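Local coordinates for protein putative S-adenosylmethionine-dependent methyltransferase (Bacteroides thetaiotaomicron, PDB 1WYZ) that is probably a methyltransferase of the RsmI-like family, using S-adenosylmethionine as methyl donor, with a substrate that is not established, at residues 8-13 with 44-49; 128-133 with 206-211; 161-166 with 188-193. One frame throughout, in Å; residues are numbered along the deposited sequence.

Interaction 1 of 3, residues 8-13 with 44-49; sequences LPVTLG and RRFLKK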
loop_
_atom_site.group_PDB
_atom_site.type_symbol
_atom_site.label_atom_id
_atom_site.label_comp_id
_atom_site.label_asym_id
_atom_site.label_seq_id
_atom_site.Cartn_x
_atom_site.Cartn_y
_atom_site.Cartn_z
ATOM N N LEU A 8 -11.320 -8.120 -1.872
ATOM C CA LEU A 8 -10.700 -8.993 -0.863
ATOM C C LEU A 8 -9.221 -9.409 -0.980
ATOM O O LEU A 8 -8.840 -10.106 -1.910
ATOM C CB LEU A 8 -11.531 -10.273 -0.741
ATOM C CG LEU A 8 -13.039 -10.071 -0.609
ATOM C CD1 LEU A 8 -13.717 -11.426 -0.520
ATOM C CD2 LEU A 8 -13.328 -9.225 0.629
ATOM N N PRO A 9 -8.373 -8.982 -0.033
ATOM C CA PRO A 9 -6.967 -9.395 -0.146
ATOM C C PRO A 9 -6.637 -10.775 0.456
ATOM O O PRO A 9 -7.308 -11.242 1.374
ATOM C CB PRO A 9 -6.210 -8.245 0.531
ATOM C CG PRO A 9 -7.212 -7.646 1.482
ATOM C CD PRO A 9 -8.505 -7.722 0.727
ATOM N N VAL A 10 -5.612 -11.430 -0.080
ATOM C CA VAL A 10 -5.181 -12.752 0.417
ATOM C C VAL A 10 -3.758 -12.651 0.975
ATOM O O VAL A 10 -3.184 -11.561 1.009
ATOM C CB VAL A 10 -5.183 -13.832 -0.712
ATOM C CG1 VAL A 10 -6.587 -14.014 -1.276
ATOM C CG2 VAL A 10 -4.209 -13.431 -1.814
ATOM N N THR A 11 -3.185 -13.777 1.393
ATOM C CA THR A 11 -1.828 -13.774 1.950
ATOM C C THR A 11 -0.739 -13.590 0.890
ATOM O O THR A 11 -0.898 -14.001 -0.260
ATOM C CB THR A 11 -1.509 -15.092 2.701
ATOM O OG1 THR A 11 -1.580 -16.195 1.790
ATOM C CG2 THR A 11 -2.486 -15.314 3.849
ATOM N N LEU A 12 0.369 -12.970 1.292
ATOM C CA LEU A 12 1.503 -12.736 0.404
ATOM C C LEU A 12 2.240 -14.057 0.179
ATOM O O LEU A 12 2.784 -14.304 -0.894
ATOM C CB LEU A 12 2.457 -11.701 1.023
ATOM C CG LEU A 12 2.613 -10.298 0.402
ATOM C CD1 LEU A 12 1.256 -9.698 0.040
ATOM C CD2 LEU A 12 3.350 -9.400 1.387
ATOM N N GLY A 13 2.251 -14.911 1.196
ATOM C CA GLY A 13 2.913 -16.196 1.070
ATOM C C GLY A 13 2.172 -17.285 1.823
ATOM O O GLY A 13 0.946 -17.301 1.855
ATOM N N ARG A 44 -11.120 -20.640 -4.352
ATOM C CA ARG A 44 -11.944 -21.575 -3.605
ATOM C C ARG A 44 -11.159 -22.111 -2.409
ATOM O O ARG A 44 -11.669 -22.127 -1.288
ATOM C CB ARG A 44 -12.416 -22.720 -4.515
ATOM C CG ARG A 44 -13.402 -23.669 -3.844
ATOM C CD ARG A 44 -13.981 -24.704 -4.808
ATOM N NE ARG A 44 -14.956 -24.135 -5.738
ATOM C CZ ARG A 44 -15.960 -24.825 -6.276
ATOM N NH1 ARG A 44 -16.122 -26.105 -5.972
ATOM N NH2 ARG A 44 -16.802 -24.240 -7.114
ATOM N N ARG A 45 -9.916 -22.530 -2.638
ATOM C CA ARG A 45 -9.086 -23.049 -1.552
ATOM C C ARG A 45 -8.977 -21.988 -0.463
ATOM O O ARG A 45 -9.063 -22.285 0.727
ATOM C CB ARG A 45 -7.686 -23.396 -2.060
ATOM C CG ARG A 45 -7.661 -24.376 -3.226
ATOM C CD ARG A 45 -6.228 -24.699 -3.650
ATOM N NE ARG A 45 -5.516 -25.500 -2.654
ATOM C CZ ARG A 45 -5.790 -26.774 -2.378
ATOM N NH1 ARG A 45 -6.766 -27.402 -3.024
ATOM N NH2 ARG A 45 -5.091 -27.418 -1.453
ATOM N N PHE A 46 -8.791 -20.742 -0.881
ATOM C CA PHE A 46 -8.676 -19.631 0.054
ATOM C C PHE A 46 -9.877 -19.488 0.979
ATOM O O PHE A 46 -9.717 -19.372 2.196
ATOM C CB PHE A 46 -8.492 -18.323 -0.706
ATOM C CG PHE A 46 -8.597 -17.107 0.164
ATOM C CD1 PHE A 46 -7.566 -16.771 1.035
ATOM C CD2 PHE A 46 -9.727 -16.284 0.109
ATOM C CE1 PHE A 46 -7.658 -15.621 1.845
ATOM C CE2 PHE A 46 -9.821 -15.144 0.908
ATOM C CZ PHE A 46 -8.787 -14.810 1.776
ATOM N N LEU A 47 -11.077 -19.471 0.407
ATOM C CA LEU A 47 -12.281 -19.319 1.218
ATOM C C LEU A 47 -12.415 -20.455 2.228
ATOM O O LEU A 47 -13.075 -20.301 3.252
ATOM C CB LEU A 47 -13.529 -19.243 0.326
ATOM C CG LEU A 47 -13.695 -18.010 -0.579
ATOM C CD1 LEU A 47 -14.920 -18.206 -1.454
ATOM C CD2 LEU A 47 -13.836 -16.738 0.256
ATOM N N LYS A 48 -11.782 -21.591 1.938
ATOM C CA LYS A 48 -11.820 -22.744 2.834
ATOM C C LYS A 48 -11.017 -22.417 4.079
ATOM O O LYS A 48 -11.426 -22.726 5.199
ATOM C CB LYS A 48 -11.224 -23.984 2.156
ATOM C CG LYS A 48 -12.241 -24.962 1.547
ATOM C CD LYS A 48 -12.924 -25.844 2.603
ATOM C CE LYS A 48 -14.327 -25.365 2.961
ATOM N NZ LYS A 48 -14.334 -24.107 3.748
ATOM N N LYS A 49 -9.868 -21.785 3.870
ATOM C CA LYS A 49 -8.988 -21.399 4.960
ATOM C C LYS A 49 -9.606 -20.232 5.745
ATOM O O LYS A 49 -9.321 -20.042 6.929
ATOM C CB LYS A 49 -7.623 -21.011 4.386
ATOM C CG LYS A 49 -6.424 -21.490 5.201
ATOM C CD LYS A 49 -6.222 -20.680 6.476
ATOM C CE LYS A 49 -4.866 -20.978 7.114
ATOM N NZ LYS A 49 -4.517 -19.986 8.174
#
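F46 sends its ring out with CG anti to the backbone N (chi1 170°), and V10 turns CG1 anti to its own carbonyl carbon (chi1 -61°); together these torsions lay a valine methyl over a phenyl face. The contact belongs to the N-terminal domain, built on a parallel sheet with flanking helices as in RsmI-like methyltransferases, and joins the loop that follows strand 5-8 to helix 40-50. V10 CG1 stands 3.6 Å from the ring centroid of F46, only 10° off the normal, which makes a well-centred CH-pi contact. The methyl therefore sits almost evenly above the six ring carbons: V10 CG1 is 3.7 Å from F46 CE1 and 4.1 Å from F46 CE2. V10 CB leans in at one side of the ring, 4.0 Å from F46 CE1. At the far end of the ring the backbone oxygen P9 O comes obliquely to 3.9 Å from F46 CZ. No hydrogen bond crosses the contact, so loop and helix meet here through apolar packing. L17 of helix 17-20 touches both F46 and T11, while V10 also packs on E91. Beyond the valine the loop is braced from within: T11 OG1 donates to G13 O over 2.8 Å, arriving in the carbonyl plane.

Interaction 2 of 3, residues 128-133 with 206-211; sequences VMASGF and EFIQTR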
loop_
_atom_site.group_PDB
_atom_site.type_symbol
_atom_site.label_atom_id
_atom_site.label_comp_id
_atom_site.label_asym_id
_atom_site.label_seq_id
_atom_site.Cartn_x
_atom_site.Cartn_y
_atom_site.Cartn_z
ATOM N N VAL A 128 8.212 -0.194 1.820
ATOM C CA VAL A 128 8.530 1.200 2.070
ATOM C C VAL A 128 8.785 1.378 3.557
ATOM O O VAL A 128 9.749 2.016 3.956
ATOM C CB VAL A 128 7.371 2.124 1.654
ATOM C CG1 VAL A 128 7.616 3.536 2.164
ATOM C CG2 VAL A 128 7.240 2.129 0.126
HETATM N N MSE A 129 7.915 0.784 4.366
HETATM C CA MSE A 129 8.013 0.884 5.810
HETATM C C MSE A 129 9.318 0.367 6.387
HETATM O O MSE A 129 9.977 1.056 7.173
HETATM C CB MSE A 129 6.838 0.149 6.464
HETATM C CG MSE A 129 5.474 0.825 6.307
HETATM SE SE MSE A 129 3.996 -0.322 6.855
HETATM C CE MSE A 129 4.595 -0.713 8.664
ATOM N N ALA A 130 9.700 -0.840 5.988
ATOM C CA ALA A 130 10.904 -1.447 6.519
ATOM C C ALA A 130 12.191 -0.954 5.911
ATOM O O ALA A 130 13.267 -1.253 6.439
ATOM C CB ALA A 130 10.825 -2.963 6.390
ATOM N N SER A 131 12.099 -0.220 4.804
ATOM C CA SER A 131 13.308 0.277 4.157
ATOM C C SER A 131 13.792 1.547 4.819
ATOM O O SER A 131 14.990 1.816 4.849
ATOM C CB SER A 131 13.075 0.542 2.662
ATOM O OG SER A 131 12.199 1.640 2.441
ATOM N N GLY A 132 12.864 2.328 5.356
ATOM C CA GLY A 132 13.253 3.580 5.982
ATOM C C GLY A 132 13.368 4.674 4.931
ATOM O O GLY A 132 13.867 5.773 5.200
ATOM N N PHE A 133 12.917 4.361 3.720
ATOM C CA PHE A 133 12.949 5.322 2.631
ATOM C C PHE A 133 11.711 6.207 2.709
ATOM O O PHE A 133 10.826 5.989 3.547
ATOM C CB PHE A 133 12.967 4.609 1.280
ATOM C CG PHE A 133 14.229 3.824 1.017
ATOM C CD1 PHE A 133 15.436 4.208 1.598
ATOM C CD2 PHE A 133 14.224 2.746 0.124
ATOM C CE1 PHE A 133 16.627 3.535 1.287
ATOM C CE2 PHE A 133 15.404 2.067 -0.193
ATOM C CZ PHE A 133 16.612 2.461 0.389
ATOM N N GLU A 206 11.654 -14.125 5.886
ATOM C CA GLU A 206 11.804 -12.714 5.577
ATOM C C GLU A 206 13.201 -12.138 5.669
ATOM O O GLU A 206 13.975 -12.471 6.547
ATOM C CB GLU A 206 10.870 -11.907 6.489
ATOM C CG GLU A 206 11.002 -10.383 6.361
ATOM C CD GLU A 206 10.119 -9.606 7.342
ATOM O OE1 GLU A 206 8.879 -9.553 7.144
ATOM O OE2 GLU A 206 10.680 -9.052 8.314
ATOM N N PHE A 207 13.492 -11.242 4.743
ATOM C CA PHE A 207 14.766 -10.560 4.680
ATOM C C PHE A 207 14.443 -9.177 4.133
ATOM O O PHE A 207 13.906 -9.062 3.036
ATOM C CB PHE A 207 15.716 -11.284 3.724
ATOM C CG PHE A 207 17.043 -10.590 3.540
ATOM C CD1 PHE A 207 18.066 -10.743 4.479
ATOM C CD2 PHE A 207 17.264 -9.770 2.438
ATOM C CE1 PHE A 207 19.306 -10.089 4.322
ATOM C CE2 PHE A 207 18.494 -9.105 2.263
ATOM C CZ PHE A 207 19.510 -9.267 3.211
ATOM N N ILE A 208 14.733 -8.137 4.905
ATOM C CA ILE A 208 14.484 -6.765 4.474
ATOM C C ILE A 208 15.547 -5.908 5.102
ATOM O O ILE A 208 15.468 -5.544 6.275
ATOM C CB ILE A 208 13.145 -6.214 4.948
ATOM C CG1 ILE A 208 12.017 -7.189 4.585
ATOM C CG2 ILE A 208 12.938 -4.819 4.330
ATOM C CD1 ILE A 208 10.676 -6.891 5.249
ATOM N N GLN A 209 16.536 -5.570 4.291
ATOM C CA GLN A 209 17.673 -4.800 4.740
ATOM C C GLN A 209 17.980 -3.712 3.727
ATOM O O GLN A 209 17.871 -3.925 2.520
ATOM C CB GLN A 209 18.851 -5.763 4.874
ATOM C CG GLN A 209 20.089 -5.211 5.517
ATOM C CD GLN A 209 21.126 -6.299 5.724
ATOM O OE1 GLN A 209 21.570 -6.939 4.767
ATOM N NE2 GLN A 209 21.511 -6.520 6.975
ATOM N N THR A 210 18.348 -2.539 4.225
ATOM C CA THR A 210 18.693 -1.421 3.361
ATOM C C THR A 210 20.196 -1.252 3.382
ATOM O O THR A 210 20.843 -1.465 4.402
ATOM C CB THR A 210 18.045 -0.117 3.823
ATOM O OG1 THR A 210 16.639 -0.185 3.576
ATOM C CG2 THR A 210 18.625 1.063 3.069
ATOM N N ARG A 211 20.750 -0.840 2.256
ATOM C CA ARG A 211 22.180 -0.685 2.178
ATOM C C ARG A 211 22.577 -0.078 0.846
ATOM O O ARG A 211 21.970 -0.362 -0.186
ATOM C CB ARG A 211 22.801 -2.061 2.364
ATOM C CG ARG A 211 24.200 -2.214 1.903
ATOM C CD ARG A 211 24.526 -3.683 1.943
ATOM N NE ARG A 211 24.358 -4.220 3.283
ATOM C CZ ARG A 211 24.455 -5.508 3.580
ATOM N NH1 ARG A 211 24.714 -6.388 2.621
ATOM N NH2 ARG A 211 24.299 -5.915 4.835
#
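T210, a strand residue, reaches across to the end of a helix and hydrogen-bonds a main-chain oxygen there: T210 OG1 donates to S131 O over 2.9 Å. The bond joins the C-terminal end of helix 123-131 to strand 207-212, an outermost strand of the mixed sheet in the C-terminal domain. The hydroxyl lies in the carbonyl plane on a lone pair of S131 O, with a C=O...donor angle of 113°. T210 OG1 sits anti to its own carbonyl carbon (chi1 -71°), which leaves CG2 anti to the backbone N and against the CE1-CZ side of the F133 ring, whose CZ lies 3.6 Å from T210 CG2. One threonine thus serves a polar and an apolar partner with its two branches. With an alanine in its place, S131 O would probably lose this donor and a gap would open beside the F133 ring. One residue earlier on the helix and two earlier on the strand, A130 CB meets I208 CG2 at 3.5 Å, an apolar contact that is also buried; on the second subunit, P117 packs against A130. Just past the helix, G132 takes a positive phi. S131 OG forms an ST turn, accepting from F133 N at 3.1 Å, and the same S131 OG donates to V128 O at 2.9 Å, tilted 35° from that carbonyl plane.

Interaction 3 of 3, residues 161-166 with 188-193; sequences RVYAES and NCRPQT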
loop_
_atom_site.group_PDB
_atom_site.type_symbol
_atom_site.label_atom_id
_atom_site.label_comp_id
_atom_site.label_asym_id
_atom_site.label_seq_id
_atom_site.Cartn_x
_atom_site.Cartn_y
_atom_site.Cartn_z
ATOM N N ARG A 161 15.251 10.123 -11.097
ATOM C CA ARG A 161 14.018 10.625 -10.502
ATOM C C ARG A 161 14.126 10.618 -8.978
ATOM O O ARG A 161 13.541 11.463 -8.290
ATOM C CB ARG A 161 12.820 9.777 -10.951
ATOM C CG ARG A 161 12.039 10.382 -12.105
ATOM C CD ARG A 161 10.891 9.482 -12.514
ATOM N NE ARG A 161 9.987 10.104 -13.480
ATOM C CZ ARG A 161 8.917 9.497 -13.984
ATOM N NH1 ARG A 161 8.622 8.257 -13.618
ATOM N NH2 ARG A 161 8.132 10.131 -14.844
ATOM N N VAL A 162 14.878 9.657 -8.458
ATOM C CA VAL A 162 15.078 9.562 -7.021
ATOM C C VAL A 162 15.519 10.907 -6.442
ATOM O O VAL A 162 14.956 11.393 -5.462
ATOM C CB VAL A 162 16.168 8.543 -6.684
ATOM C CG1 VAL A 162 16.394 8.508 -5.188
ATOM C CG2 VAL A 162 15.774 7.174 -7.207
ATOM N N TYR A 163 16.542 11.488 -7.063
ATOM C CA TYR A 163 17.112 12.759 -6.646
ATOM C C TYR A 163 16.367 13.957 -7.203
ATOM O O TYR A 163 16.403 15.034 -6.621
ATOM C CB TYR A 163 18.557 12.831 -7.106
ATOM C CG TYR A 163 19.418 11.736 -6.557
ATOM C CD1 TYR A 163 20.029 11.865 -5.312
ATOM C CD2 TYR A 163 19.654 10.574 -7.291
ATOM C CE1 TYR A 163 20.868 10.856 -4.802
ATOM C CE2 TYR A 163 20.491 9.559 -6.792
ATOM C CZ TYR A 163 21.092 9.715 -5.547
ATOM O OH TYR A 163 21.901 8.734 -5.043
ATOM N N ALA A 164 15.712 13.782 -8.340
ATOM C CA ALA A 164 14.977 14.880 -8.939
ATOM C C ALA A 164 13.660 15.186 -8.234
ATOM O O ALA A 164 13.201 16.331 -8.262
ATOM C CB ALA A 164 14.712 14.588 -10.407
ATOM N N GLU A 165 13.057 14.171 -7.607
ATOM C CA GLU A 165 11.767 14.339 -6.930
ATOM C C GLU A 165 11.708 13.813 -5.499
ATOM O O GLU A 165 10.629 13.767 -4.906
ATOM C CB GLU A 165 10.648 13.653 -7.725
ATOM C CG GLU A 165 10.421 14.163 -9.144
ATOM C CD GLU A 165 9.339 13.370 -9.872
ATOM O OE1 GLU A 165 8.186 13.353 -9.383
ATOM O OE2 GLU A 165 9.636 12.761 -10.928
ATOM N N SER A 166 12.844 13.410 -4.944
ATOM C CA SER A 166 12.861 12.877 -3.584
ATOM C C SER A 166 11.774 11.820 -3.444
ATOM O O SER A 166 10.944 11.872 -2.531
ATOM C CB SER A 166 12.627 13.998 -2.578
ATOM O OG SER A 166 13.736 14.878 -2.568
ATOM N N ASN A 188 24.865 -0.481 -12.995
ATOM C CA ASN A 188 24.341 0.782 -13.521
ATOM C C ASN A 188 24.045 1.912 -12.532
ATOM O O ASN A 188 24.008 3.080 -12.925
ATOM C CB ASN A 188 23.072 0.509 -14.332
ATOM C CG ASN A 188 23.254 -0.611 -15.330
ATOM O OD1 ASN A 188 23.027 -1.782 -15.013
ATOM N ND2 ASN A 188 23.686 -0.264 -16.537
ATOM N N CYS A 189 23.833 1.584 -11.262
ATOM C CA CYS A 189 23.518 2.613 -10.279
ATOM C C CYS A 189 24.735 3.205 -9.594
ATOM O O CYS A 189 25.812 2.601 -9.590
ATOM C CB CYS A 189 22.543 2.063 -9.241
ATOM S SG CYS A 189 20.880 1.751 -9.934
ATOM N N ARG A 190 24.556 4.398 -9.023
ATOM C CA ARG A 190 25.633 5.102 -8.336
ATOM C C ARG A 190 26.037 4.368 -7.079
ATOM O O ARG A 190 25.241 3.645 -6.489
ATOM C CB ARG A 190 25.208 6.514 -7.918
ATOM C CG ARG A 190 24.819 7.466 -9.028
ATOM C CD ARG A 190 24.757 8.872 -8.461
ATOM N NE ARG A 190 23.953 9.752 -9.298
ATOM C CZ ARG A 190 22.661 9.558 -9.547
ATOM N NH1 ARG A 190 22.041 8.512 -9.016
ATOM N NH2 ARG A 190 21.989 10.403 -10.322
ATOM N N PRO A 191 27.283 4.559 -6.637
ATOM C CA PRO A 191 27.728 3.878 -5.417
ATOM C C PRO A 191 27.041 4.352 -4.125
ATOM O O PRO A 191 26.878 3.569 -3.180
ATOM C CB PRO A 191 29.246 4.109 -5.422
ATOM C CG PRO A 191 29.410 5.368 -6.208
ATOM C CD PRO A 191 28.402 5.226 -7.316
ATOM N N GLN A 192 26.612 5.613 -4.087
ATOM C CA GLN A 192 25.963 6.134 -2.883
ATOM C C GLN A 192 24.444 5.973 -2.836
ATOM O O GLN A 192 23.828 6.122 -1.776
ATOM C CB GLN A 192 26.352 7.598 -2.664
ATOM C CG GLN A 192 27.819 7.776 -2.244
ATOM C CD GLN A 192 28.166 6.992 -0.980
ATOM O OE1 GLN A 192 29.317 6.984 -0.530
ATOM N NE2 GLN A 192 27.169 6.331 -0.400
ATOM N N THR A 193 23.836 5.671 -3.981
ATOM C CA THR A 193 22.395 5.469 -4.026
ATOM C C THR A 193 22.125 4.301 -3.075
ATOM O O THR A 193 22.975 3.412 -2.929
ATOM C CB THR A 193 21.930 5.082 -5.451
ATOM O OG1 THR A 193 22.214 6.151 -6.366
ATOM C CG2 THR A 193 20.443 4.788 -5.467
#
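T193 OG1 is gripped by two groups: Y163 OH donates to it over 2.9 Å, and the carboxylate of E159, one turn earlier on the helix of Y163, is its second hydrogen-bond partner. The threonine oxygen lies at the edge of the Y163 ring, in its plane, so the tyrosine meets it end-on through the hydroxyl; Y163 OH also comes within 3.5 Å of T193 CA. R190 runs alongside in the opposite sense, extended from CG to NE, and turns one guanidinium face toward Y163 CE2, with ring and guanidinium planes 73° apart. R190 CZ is 3.5 Å from Y163 CE2; the still shorter approach of NH1 to that carbon is doubtful. NH1 also forms a salt bridge with E159, whose carboxylate thus links arginine and threonine beside the tyrosine and would probably steady the arginine's charge. Nearby, R161 pairs with E165 of the second subunit, and E165 with R161 of the second subunit. The contact lies towards the surface, tying the C-terminal part of helix 150-165 to the loop between helix 178-188 and strand 194-199, a loop also held by backbone bonds of P191 and T193 to helix 213-216.

Overall arrangement
Interaction 1 belongs to the N-terminal domain, whereas interactions 2 and 3 share the C-terminal one, on the same side of the chain's centre, centres about 17 Å apart. Interaction 3 is nested within the chain loop that interaction 2 closes, and its loop leads into strand 194-199, neighbour of strand 207-212 in the mixed sheet. Only interaction 2 is wholly buried, with a hydroxyl-to-carbonyl bond set among methyls and a phenyl ring. Interaction 1, partly buried, relies on apolar and CH-pi packing; interaction 3, the most peripheral, uses a tyrosine, an arginine and a carboxylate-backed threonine. Segments of interactions 2 and 3 touch the second subunit, apolar packing being prominent at the first, salt bridges at the second.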